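Local coordinates for adhesion and penetration protein autotransporter (Haemophilus influenzae, PDB 3SYJ), which promotes adherence to and invasion of host cells, self-associates in bacterial aggregation, and is probably a serine protease, at residues A[700-714]-A[720-734]. Numbering follows the deposited sequence.
Sequences KTQINGSINLTDNAT and LAKLNGNVTLTNHSQ
L723 fills the inner bend between two rungs: its CD1 lies 3.6 Å from I703 CG2, and its CD2 reaches I707 CD1 at 3.7 Å. With CG anti to the backbone N (chi1 -179°), the branch lies between the two isoleucines, CD1 touching both and CD2 meeting I707. Branched aliphatic chains suit this place, since aliphatic rests on aliphatic: I707 sets its CB more loosely against V727 CG2, and in the like pair L709 CD1 meets L729 CD2 at 3.9 Å. Further on, S733 is small enough to let its CB nestle against L709 CB at 3.4 Å, a tight fit, while its OG donates back to T730 O and so hides its polarity inside the turn.

The corner between the strands is glycine on both rungs, with a fully extended backbone (phi 175° and 173°) that other residues rarely adopt. G725 CA comes within 3.1 Å of G705 O, and a CB on G725 would run into that carbonyl. Just before it, on the outer side, N704 and N724 lie side by side with nearly coplanar amides, a stacked pair. N724 ND2 spends its two N-H groups on N704 OD1 (2.9 Å, nearly along the C=O axis) and on Q702 OE1, which Q702 brings round by a bend at chi2.

Parallel backbone bonds join 701-704 to 721-723 and 707-709 to 727-729. Type II' turns T710 to A713 and T730 to S733 then stack, D711 O receiving H732 N, while D711 OD2 accepts from the backbone N of N656 on the preceding rung. Aliphatic residues inside, polar ones outside and matching corners in successive coils are the signature of the right-handed parallel beta-helix of autotransporter passenger domains.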
ATOM      1  N   LYS A 700     -20.146  19.774  -5.791  1.00 18.88           N
ATOM      2  CA  LYS A 700     -18.697  19.638  -5.761  1.00 20.26           C
ATOM      3  C   LYS A 700     -18.294  18.509  -6.704  1.00 21.84           C
ATOM      4  O   LYS A 700     -18.598  17.343  -6.458  1.00 20.67           O
ATOM      5  CB  LYS A 700     -18.210  19.321  -4.347  1.00 23.68           C
ATOM      6  CG  LYS A 700     -18.338  20.469  -3.366  1.00 31.92           C
ATOM      7  CD  LYS A 700     -17.693  20.138  -2.032  1.00 36.43           C
ATOM      8  CE  LYS A 700     -18.074  21.164  -0.964  1.00 46.75           C
ATOM      9  NZ  LYS A 700     -17.518  20.793   0.374  1.00 58.77           N
ATOM     10  N   THR A 701     -17.601  18.855  -7.777  1.00 19.87           N
ATOM     11  CA  THR A 701     -17.246  17.879  -8.796  1.00 22.64           C
ATOM     12  C   THR A 701     -16.390  16.739  -8.246  1.00 24.29           C
ATOM     13  O   THR A 701     -15.329  16.970  -7.667  1.00 25.78           O
ATOM     14  CB  THR A 701     -16.478  18.547  -9.929  1.00 18.59           C
ATOM     15  OG1 THR A 701     -17.255  19.640 -10.439  1.00 18.30           O
ATOM     16  CG2 THR A 701     -16.196  17.545 -11.032  1.00 18.51           C
ATOM     17  N   GLN A 702     -16.854  15.510  -8.427  1.00 21.71           N
ATOM     18  CA  GLN A 702     -16.048  14.349  -8.075  1.00 23.54           C
ATOM     19  C   GLN A 702     -15.180  13.992  -9.263  1.00 23.26           C
ATOM     20  O   GLN A 702     -15.678  13.474 -10.267  1.00 22.81           O
ATOM     21  CB  GLN A 702     -16.925  13.149  -7.710  1.00 20.19           C
ATOM     22  CG  GLN A 702     -17.930  13.418  -6.623  1.00 21.53           C
ATOM     23  CD  GLN A 702     -17.290  13.916  -5.339  1.00 25.86           C
ATOM     24  OE1 GLN A 702     -16.421  13.258  -4.760  1.00 24.99           O
ATOM     25  NE2 GLN A 702     -17.731  15.078  -4.878  1.00 25.39           N
ATOM     26  N   ILE A 703     -13.886  14.282  -9.158  1.00 23.28           N
ATOM     27  CA  ILE A 703     -12.923  13.892 -10.181  1.00 20.34           C
ATOM     28  C   ILE A 703     -12.447  12.478  -9.887  1.00 24.53           C
ATOM     29  O   ILE A 703     -11.625  12.264  -8.993  1.00 27.03           O
ATOM     30  CB  ILE A 703     -11.705  14.835 -10.202  1.00 23.29           C
ATOM     31  CG1 ILE A 703     -12.147  16.299 -10.337  1.00 24.57           C
ATOM     32  CG2 ILE A 703     -10.755  14.446 -11.319  1.00 22.43           C
ATOM     33  CD1 ILE A 703     -11.118  17.299  -9.816  1.00 24.41           C
ATOM     34  N   ASN A 704     -12.961  11.512 -10.639  1.00 21.47           N
ATOM     35  CA  ASN A 704     -12.706  10.107 -10.349  1.00 21.76           C
ATOM     36  C   ASN A 704     -11.649   9.486 -11.256  1.00 22.91           C
ATOM     37  O   ASN A 704     -11.958   8.793 -12.232  1.00 23.17           O
ATOM     38  CB  ASN A 704     -14.017   9.314 -10.384  1.00 21.80           C
ATOM     39  CG  ASN A 704     -14.998   9.770  -9.307  1.00 25.86           C
ATOM     40  OD1 ASN A 704     -14.592  10.221  -8.234  1.00 26.46           O
ATOM     41  ND2 ASN A 704     -16.290   9.662  -9.595  1.00 23.23           N
ATOM     42  N   GLY A 705     -10.392   9.742 -10.916  1.00 25.29           N
ATOM     43  CA  GLY A 705      -9.269   9.271 -11.700  1.00 25.05           C
ATOM     44  C   GLY A 705      -7.988   9.826 -11.123  1.00 28.87           C
ATOM     45  O   GLY A 705      -7.994  10.473 -10.077  1.00 28.92           O
ATOM     46  N   SER A 706      -6.881   9.576 -11.803  1.00 27.46           N
ATOM     47  CA  SER A 706      -5.604  10.086 -11.342  1.00 29.54           C
ATOM     48  C   SER A 706      -5.129  11.137 -12.314  1.00 26.72           C
ATOM     49  O   SER A 706      -5.665  11.257 -13.412  1.00 26.90           O
ATOM     50  CB  SER A 706      -4.585   8.958 -11.276  1.00 35.27           C
ATOM     51  OG  SER A 706      -4.515   8.316 -12.540  1.00 35.32           O
ATOM     52  N   ILE A 707      -4.124  11.901 -11.911  1.00 28.94           N
ATOM     53  CA  ILE A 707      -3.607  12.956 -12.759  1.00 28.10           C
ATOM     54  C   ILE A 707      -2.102  12.829 -12.945  1.00 31.03           C
ATOM     55  O   ILE A 707      -1.347  12.728 -11.983  1.00 33.48           O
ATOM     56  CB  ILE A 707      -3.943  14.349 -12.194  1.00 30.39           C
ATOM     57  CG1 ILE A 707      -5.451  14.482 -11.975  1.00 30.11           C
ATOM     58  CG2 ILE A 707      -3.433  15.449 -13.129  1.00 30.04           C
ATOM     59  CD1 ILE A 707      -5.872  15.840 -11.450  1.00 26.15           C
ATOM     60  N   ASN A 708      -1.673  12.823 -14.197  1.00 29.22           N
ATOM     61  CA  ASN A 708      -0.257  12.836 -14.494  1.00 26.59           C
ATOM     62  C   ASN A 708       0.109  14.086 -15.256  1.00 30.38           C
ATOM     63  O   ASN A 708      -0.464  14.371 -16.309  1.00 28.15           O
ATOM     64  CB  ASN A 708       0.136  11.608 -15.299  1.00 31.12           C
ATOM     65  CG  ASN A 708       0.259  10.380 -14.444  1.00 39.19           C
ATOM     66  OD1 ASN A 708       1.281   9.698 -14.474  1.00 50.14           O
ATOM     67  ND2 ASN A 708      -0.774  10.097 -13.658  1.00 38.51           N
ATOM     68  N   LEU A 709       1.062  14.832 -14.711  1.00 29.62           N
ATOM     69  CA  LEU A 709       1.594  16.012 -15.366  1.00 28.05           C
ATOM     70  C   LEU A 709       3.032  15.761 -15.799  1.00 34.90           C
ATOM     71  O   LEU A 709       3.843  15.247 -15.022  1.00 34.56           O
ATOM     72  CB  LEU A 709       1.537  17.216 -14.425  1.00 29.71           C
ATOM     73  CG  LEU A 709       0.185  17.520 -13.795  1.00 26.53           C
ATOM     74  CD1 LEU A 709       0.277  18.775 -12.951  1.00 33.52           C
ATOM     75  CD2 LEU A 709      -0.859  17.687 -14.878  1.00 27.89           C
ATOM     76  N   THR A 710       3.344  16.115 -17.041  1.00 31.32           N
ATOM     77  CA  THR A 710       4.706  15.988 -17.545  1.00 32.31           C
ATOM     78  C   THR A 710       5.141  17.304 -18.176  1.00 34.87           C
ATOM     79  O   THR A 710       4.352  18.247 -18.261  1.00 34.44           O
ATOM     80  CB  THR A 710       4.847  14.827 -18.556  1.00 30.01           C
ATOM     81  OG1 THR A 710       4.066  15.100 -19.727  1.00 33.86           O
ATOM     82  CG2 THR A 710       4.376  13.515 -17.932  1.00 25.76           C
ATOM     83  N   ASP A 711       6.400  17.370 -18.594  1.00 34.66           N
ATOM     84  CA  ASP A 711       6.938  18.559 -19.245  1.00 31.19           C
ATOM     85  C   ASP A 711       6.645  19.816 -18.441  1.00 34.21           C
ATOM     86  O   ASP A 711       7.010  19.899 -17.275  1.00 39.68           O
ATOM     87  CB  ASP A 711       6.385  18.667 -20.661  1.00 31.88           C
ATOM     88  CG  ASP A 711       6.430  17.344 -21.397  1.00 36.33           C
ATOM     89  OD1 ASP A 711       7.519  16.733 -21.452  1.00 42.57           O
ATOM     90  OD2 ASP A 711       5.378  16.906 -21.908  1.00 36.68           O
ATOM     91  N   ASN A 712       5.987  20.791 -19.060  1.00 36.10           N
ATOM     92  CA  ASN A 712       5.650  22.036 -18.378  1.00 33.39           C
ATOM     93  C   ASN A 712       4.183  22.120 -17.994  1.00 33.46           C
ATOM     94  O   ASN A 712       3.672  23.196 -17.705  1.00 37.36           O
ATOM     95  CB  ASN A 712       5.992  23.240 -19.252  1.00 37.12           C
ATOM     96  CG  ASN A 712       7.479  23.472 -19.377  1.00 46.34           C
ATOM     97  OD1 ASN A 712       8.285  22.731 -18.817  1.00 48.49           O
ATOM     98  ND2 ASN A 712       7.853  24.510 -20.118  1.00 48.84           N
ATOM     99  N   ALA A 713       3.505  20.982 -17.993  1.00 33.76           N
ATOM    100  CA  ALA A 713       2.067  20.961 -17.750  1.00 33.10           C
ATOM    101  C   ALA A 713       1.670  21.505 -16.377  1.00 30.38           C
ATOM    102  O   ALA A 713       2.413  21.393 -15.402  1.00 31.57           O
ATOM    103  CB  ALA A 713       1.518  19.559 -17.956  1.00 30.45           C
ATOM    104  N   THR A 714       0.487  22.101 -16.317  1.00 35.36           N
ATOM    105  CA  THR A 714      -0.048  22.628 -15.072  1.00 32.50           C
ATOM    106  C   THR A 714      -1.444  22.074 -14.835  1.00 30.07           C
ATOM    107  O   THR A 714      -2.212  21.902 -15.777  1.00 33.17           O
ATOM    108  CB  THR A 714      -0.121  24.158 -15.117  1.00 31.76           C
ATOM    109  OG1 THR A 714       1.206  24.693 -15.197  1.00 42.39           O
ATOM    110  CG2 THR A 714      -0.801  24.699 -13.872  1.00 39.95           C
ATOM    111  N   LEU A 720     -15.232  24.176  -5.715  1.00 22.56           N
ATOM    112  CA  LEU A 720     -16.228  23.115  -5.615  1.00 24.28           C
ATOM    113  C   LEU A 720     -15.803  21.887  -6.413  1.00 23.79           C
ATOM    114  O   LEU A 720     -16.387  21.553  -7.450  1.00 19.05           O
ATOM    115  CB  LEU A 720     -17.580  23.629  -6.095  1.00 21.18           C
ATOM    116  CG  LEU A 720     -18.102  24.817  -5.287  1.00 22.36           C
ATOM    117  CD1 LEU A 720     -19.455  25.274  -5.797  1.00 18.71           C
ATOM    118  CD2 LEU A 720     -18.178  24.444  -3.821  1.00 23.56           C
ATOM    119  N   ALA A 721     -14.768  21.227  -5.917  1.00 21.97           N
ATOM    120  CA  ALA A 721     -14.192  20.087  -6.606  1.00 24.81           C
ATOM    121  C   ALA A 721     -13.467  19.201  -5.610  1.00 25.87           C
ATOM    122  O   ALA A 721     -12.908  19.681  -4.617  1.00 25.34           O
ATOM    123  CB  ALA A 721     -13.236  20.547  -7.693  1.00 22.17           C
ATOM    124  N   LYS A 722     -13.497  17.903  -5.883  1.00 24.57           N
ATOM    125  CA  LYS A 722     -12.837  16.918  -5.052  1.00 24.54           C
ATOM    126  C   LYS A 722     -12.135  15.907  -5.948  1.00 24.93           C
ATOM    127  O   LYS A 722     -12.770  15.234  -6.765  1.00 26.67           O
ATOM    128  CB  LYS A 722     -13.860  16.221  -4.158  1.00 24.39           C
ATOM    129  CG  LYS A 722     -13.293  15.131  -3.271  1.00 24.99           C
ATOM    130  CD  LYS A 722     -14.395  14.541  -2.413  1.00 30.51           C
ATOM    131  CE  LYS A 722     -13.859  13.567  -1.387  1.00 34.79           C
ATOM    132  NZ  LYS A 722     -14.950  13.139  -0.456  1.00 40.60           N
ATOM    133  N   LEU A 723     -10.818  15.821  -5.805  1.00 24.40           N
ATOM    134  CA  LEU A 723     -10.024  14.860  -6.557  1.00 24.99           C
ATOM    135  C   LEU A 723     -10.006  13.526  -5.829  1.00 28.97           C
ATOM    136  O   LEU A 723      -9.473  13.418  -4.727  1.00 29.25           O
ATOM    137  CB  LEU A 723      -8.598  15.375  -6.750  1.00 23.57           C
ATOM    138  CG  LEU A 723      -7.611  14.517  -7.546  1.00 26.23           C
ATOM    139  CD1 LEU A 723      -8.179  14.048  -8.888  1.00 22.43           C
ATOM    140  CD2 LEU A 723      -6.323  15.287  -7.770  1.00 25.40           C
ATOM    141  N   ASN A 724     -10.612  12.513  -6.439  1.00 26.17           N
ATOM    142  CA  ASN A 724     -10.584  11.173  -5.881  1.00 24.45           C
ATOM    143  C   ASN A 724      -9.560  10.346  -6.639  1.00 27.26           C
ATOM    144  O   ASN A 724      -9.912   9.476  -7.438  1.00 29.44           O
ATOM    145  CB  ASN A 724     -11.972  10.537  -5.953  1.00 19.97           C
ATOM    146  CG  ASN A 724     -13.002  11.290  -5.118  1.00 26.22           C
ATOM    147  OD1 ASN A 724     -12.781  11.567  -3.936  1.00 27.64           O
ATOM    148  ND2 ASN A 724     -14.132  11.622  -5.729  1.00 25.09           N
ATOM    149  N   GLY A 725      -8.286  10.643  -6.399  1.00 28.58           N
ATOM    150  CA  GLY A 725      -7.195   9.982  -7.096  1.00 23.06           C
ATOM    151  C   GLY A 725      -5.853  10.612  -6.765  1.00 26.28           C
ATOM    152  O   GLY A 725      -5.785  11.588  -6.014  1.00 24.69           O
ATOM    153  N   ASN A 726      -4.784  10.046  -7.322  1.00 29.70           N
ATOM    154  CA  ASN A 726      -3.425  10.534  -7.081  1.00 29.08           C
ATOM    155  C   ASN A 726      -2.975  11.539  -8.137  1.00 30.78           C
ATOM    156  O   ASN A 726      -3.525  11.591  -9.235  1.00 29.56           O
ATOM    157  CB  ASN A 726      -2.423   9.373  -7.050  1.00 27.07           C
ATOM    158  CG  ASN A 726      -2.865   8.233  -6.152  1.00 28.08           C
ATOM    159  OD1 ASN A 726      -3.294   8.441  -5.017  1.00 28.88           O
ATOM    160  ND2 ASN A 726      -2.749   7.010  -6.659  1.00 27.73           N
ATOM    161  N   VAL A 727      -1.965  12.330  -7.798  1.00 29.26           N
ATOM    162  CA  VAL A 727      -1.320  13.203  -8.764  1.00 26.22           C
ATOM    163  C   VAL A 727       0.155  12.824  -8.856  1.00 29.59           C
ATOM    164  O   VAL A 727       0.808  12.583  -7.839  1.00 26.71           O
ATOM    165  CB  VAL A 727      -1.431  14.686  -8.366  1.00 32.12           C
ATOM    166  CG1 VAL A 727      -0.734  15.567  -9.392  1.00 30.50           C
ATOM    167  CG2 VAL A 727      -2.889  15.093  -8.201  1.00 29.77           C
ATOM    168  N   THR A 728       0.668  12.769 -10.081  1.00 33.20           N
ATOM    169  CA  THR A 728       2.071  12.464 -10.326  1.00 30.31           C
ATOM    170  C   THR A 728       2.695  13.515 -11.241  1.00 31.89           C
ATOM    171  O   THR A 728       2.135  13.861 -12.279  1.00 34.60           O
ATOM    172  CB  THR A 728       2.219  11.084 -10.956  1.00 32.02           C
ATOM    173  OG1 THR A 728       1.636  10.110 -10.083  1.00 33.58           O
ATOM    174  CG2 THR A 728       3.684  10.750 -11.177  1.00 32.93           C
ATOM    175  N   LEU A 729       3.854  14.029 -10.857  1.00 29.75           N
ATOM    176  CA  LEU A 729       4.454  15.125 -11.598  1.00 31.69           C
ATOM    177  C   LEU A 729       5.894  14.823 -11.945  1.00 34.47           C
ATOM    178  O   LEU A 729       6.621  14.229 -11.155  1.00 37.61           O
ATOM    179  CB  LEU A 729       4.382  16.424 -10.797  1.00 32.81           C
ATOM    180  CG  LEU A 729       2.991  16.891 -10.389  1.00 27.47           C
ATOM    181  CD1 LEU A 729       2.586  16.195  -9.112  1.00 28.47           C
ATOM    182  CD2 LEU A 729       2.982  18.394 -10.207  1.00 33.55           C
ATOM    183  N   THR A 730       6.299  15.242 -13.138  1.00 35.19           N
ATOM    184  CA  THR A 730       7.664  15.059 -13.596  1.00 37.04           C
ATOM    185  C   THR A 730       8.106  16.322 -14.314  1.00 37.82           C
ATOM    186  O   THR A 730       7.307  17.239 -14.508  1.00 35.87           O
ATOM    187  CB  THR A 730       7.771  13.872 -14.566  1.00 33.79           C
ATOM    188  OG1 THR A 730       6.904  14.095 -15.683  1.00 34.98           O
ATOM    189  CG2 THR A 730       7.373  12.579 -13.878  1.00 30.91           C
ATOM    190  N   ASN A 731       9.375  16.370 -14.706  1.00 40.34           N
ATOM    191  CA  ASN A 731       9.883  17.500 -15.465  1.00 34.88           C
ATOM    192  C   ASN A 731       9.692  18.803 -14.702  1.00 40.31           C
ATOM    193  O   ASN A 731      10.121  18.912 -13.559  1.00 43.64           O
ATOM    194  CB  ASN A 731       9.210  17.552 -16.835  1.00 36.76           C
ATOM    195  CG  ASN A 731       9.481  16.306 -17.659  1.00 39.01           C
ATOM    196  OD1 ASN A 731      10.635  15.929 -17.858  1.00 48.21           O
ATOM    197  ND2 ASN A 731       8.424  15.657 -18.135  1.00 34.63           N
ATOM    198  N   HIS A 732       9.050  19.789 -15.324  1.00 36.53           N
ATOM    199  CA  HIS A 732       8.809  21.066 -14.659  1.00 35.66           C
ATOM    200  C   HIS A 732       7.318  21.340 -14.469  1.00 40.76           C
ATOM    201  O   HIS A 732       6.892  22.496 -14.454  1.00 42.99           O
ATOM    202  CB  HIS A 732       9.440  22.221 -15.441  1.00 36.88           C
ATOM    203  CG  HIS A 732      10.930  22.135 -15.554  1.00 51.55           C
ATOM    204  ND1 HIS A 732      11.562  21.242 -16.396  1.00 61.49           N
ATOM    205  CD2 HIS A 732      11.913  22.840 -14.946  1.00 53.72           C
ATOM    206  CE1 HIS A 732      12.871  21.395 -16.294  1.00 60.57           C
ATOM    207  NE2 HIS A 732      13.110  22.359 -15.421  1.00 61.00           N
ATOM    208  N   SER A 733       6.532  20.277 -14.320  1.00 33.09           N
ATOM    209  CA  SER A 733       5.086  20.399 -14.147  1.00 30.13           C
ATOM    210  C   SER A 733       4.705  21.014 -12.796  1.00 35.03           C
ATOM    211  O   SER A 733       5.469  20.935 -11.834  1.00 36.41           O
ATOM    212  CB  SER A 733       4.435  19.031 -14.291  1.00 30.48           C
ATOM    213  OG  SER A 733       4.976  18.128 -13.346  1.00 32.41           O
ATOM    214  N   GLN A 734       3.521  21.619 -12.728  1.00 36.08           N
ATOM    215  CA  GLN A 734       3.048  22.260 -11.497  1.00 34.11           C
ATOM    216  C   GLN A 734       1.607  21.880 -11.168  1.00 30.08           C
ATOM    217  O   GLN A 734       0.736  21.908 -12.035  1.00 31.56           O
ATOM    218  CB  GLN A 734       3.141  23.779 -11.609  1.00 33.12           C
ATOM    219  CG  GLN A 734       4.519  24.300 -11.968  1.00 44.14           C
ATOM    220  CD  GLN A 734       4.668  25.782 -11.673  1.00 55.27           C
ATOM    221  OE1 GLN A 734       3.914  26.350 -10.877  1.00 56.16           O
ATOM    222  NE2 GLN A 734       5.646  26.417 -12.311  1.00 59.59           N
TER
HETATM  223  O   HOH W   1      -0.781   9.558 -10.574  1.00 41.32           O
HETATM  224  O   HOH W   2      10.051  20.497 -18.990  1.00 41.27           O